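Local coordinates for protein ribosomal RNA small subunit methyltransferase D (Haemophilus influenzae, PDB 2IFT) that probably methylates N2 of guanine 966 of 16S ribosomal RNA in the assembled 30S particle, using S-adenosyl-L-methionine as methyl donor, at residues F69-S73 / R74-K78. Numbering follows the deposited sequence.
Sequences FEALS and RQAKK
Arg-74 folds back along the last turn of helix 66-73 to reach Glu-70, four residues earlier, a span that suits a long arginine. Arg-74 CB passes 3.7 Å from Ala-71 O. With CG beside the backbone N (chi1 -45°), the side chain turns back over the helix end, and Arg-74 CG comes to 3.0 Å from Glu-70 O, which also accepts a bond from Arg-74 N. From CG to NE the side chain runs extended; CD passes the same oxygen more distantly, and Arg-74 NE lies 3.8 Å from Glu-70 CG without a hydrogen-bond partner. At the tip, Arg-74 NH2 and Glu-70 OE2 form a long salt bridge of 3.6 Å. The carboxylate oxygen sits at the guanidinium edge, near its plane, but the two planes stand 78° apart. Glutamate supplies two oxygens, one for each backbone N of Ile-16 and Ala-17, while the flat cation of Arg-74 also makes a cation-pi contact with Phe-45 of helix 39-52.

A Schellman motif ends the helix. Ala-76 N donates a hydrogen bond to Ala-71 O at 3.1 Å, and Gln-75 N donates one to Leu-72 O at 2.7 Å, from above the carbonyl plane. Gln-75, the C-prime residue, takes the left-handed conformation (phi 64°) although it has a CB, and reverses the chain toward strand 78-82. Alanine suits both ends of the longer bond: Ala-71 CB and Ala-76 CB, small methyls, meet at 4.2 Å. The turn joins helix to strand within the Rossmann-like methyltransferase fold. Backbone hydrogen bonds define the helix end, whereas the long, crossed ion pair probably adds mainly electrostatic attraction to an acid held by backbone N atoms of the loop between strands 12-14 and 24-26.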
# COMPACT_ATOMS: atom_id res chain seq x y z
N PHE A 69 6.65 1.21 5.36
CA PHE A 69 7.97 1.58 5.87
C PHE A 69 8.98 1.37 4.76
O PHE A 69 9.88 2.19 4.56
CB PHE A 69 8.33 0.72 7.09
CG PHE A 69 7.55 1.08 8.33
CD1 PHE A 69 6.90 0.10 9.06
CD2 PHE A 69 7.49 2.39 8.76
CE1 PHE A 69 6.19 0.43 10.21
CE2 PHE A 69 6.78 2.73 9.91
CZ PHE A 69 6.13 1.74 10.64
N GLU A 70 8.83 0.28 4.01
CA GLU A 70 9.74 -0.01 2.92
C GLU A 70 9.73 1.18 1.97
O GLU A 70 10.79 1.69 1.58
CB GLU A 70 9.30 -1.26 2.18
CG GLU A 70 10.40 -1.92 1.36
CD GLU A 70 11.56 -2.37 2.22
OE1 GLU A 70 11.33 -3.14 3.19
OE2 GLU A 70 12.71 -1.97 1.92
N ALA A 71 8.54 1.64 1.60
CA ALA A 71 8.40 2.78 0.71
C ALA A 71 9.09 4.01 1.31
O ALA A 71 9.74 4.78 0.60
CB ALA A 71 6.94 3.08 0.45
N LEU A 72 8.93 4.19 2.61
CA LEU A 72 9.56 5.31 3.29
C LEU A 72 11.07 5.18 3.20
O LEU A 72 11.76 6.12 2.82
CB LEU A 72 9.14 5.35 4.76
CG LEU A 72 7.74 5.93 5.01
CD1 LEU A 72 7.37 5.72 6.47
CD2 LEU A 72 7.73 7.41 4.64
N SER A 73 11.59 4.00 3.52
CA SER A 73 13.02 3.77 3.46
C SER A 73 13.56 4.17 2.09
O SER A 73 14.68 4.67 1.98
CB SER A 73 13.33 2.30 3.72
OG SER A 73 14.72 2.05 3.58
N ARG A 74 12.77 3.95 1.05
CA ARG A 74 13.21 4.28 -0.31
C ARG A 74 12.92 5.72 -0.70
O ARG A 74 12.96 6.07 -1.87
CB ARG A 74 12.57 3.31 -1.30
CG ARG A 74 12.64 1.87 -0.83
CD ARG A 74 12.54 0.88 -1.97
NE ARG A 74 12.49 -0.49 -1.46
CZ ARG A 74 12.90 -1.57 -2.13
NH1 ARG A 74 13.41 -1.44 -3.35
NH2 ARG A 74 12.80 -2.77 -1.58
N GLN A 75 12.62 6.55 0.28
CA GLN A 75 12.35 7.96 0.05
C GLN A 75 11.13 8.31 -0.78
O GLN A 75 11.21 9.16 -1.68
CB GLN A 75 13.58 8.64 -0.57
CG GLN A 75 14.59 9.10 0.45
CD GLN A 75 15.05 7.96 1.33
OE1 GLN A 75 15.72 7.04 0.87
NE2 GLN A 75 14.68 8.01 2.61
N ALA A 76 10.00 7.67 -0.50
CA ALA A 76 8.78 7.99 -1.21
C ALA A 76 8.46 9.40 -0.72
O ALA A 76 8.88 9.77 0.37
CB ALA A 76 7.67 7.04 -0.81
N LYS A 77 7.76 10.19 -1.52
CA LYS A 77 7.44 11.53 -1.06
C LYS A 77 6.59 11.44 0.20
O LYS A 77 6.81 12.16 1.17
CB LYS A 77 6.69 12.31 -2.13
CG LYS A 77 6.43 13.75 -1.69
CD LYS A 77 5.70 14.57 -2.74
CE LYS A 77 5.49 15.98 -2.23
NZ LYS A 77 4.75 16.82 -3.22
N LYS A 78 5.61 10.54 0.19
CA LYS A 78 4.75 10.38 1.35
C LYS A 78 4.04 9.04 1.39
O LYS A 78 3.67 8.48 0.36
CB LYS A 78 3.70 11.49 1.39
CG LYS A 78 2.95 11.55 2.72
CD LYS A 78 1.87 12.63 2.73
CE LYS A 78 1.23 12.75 4.10
NZ LYS A 78 0.09 13.72 4.12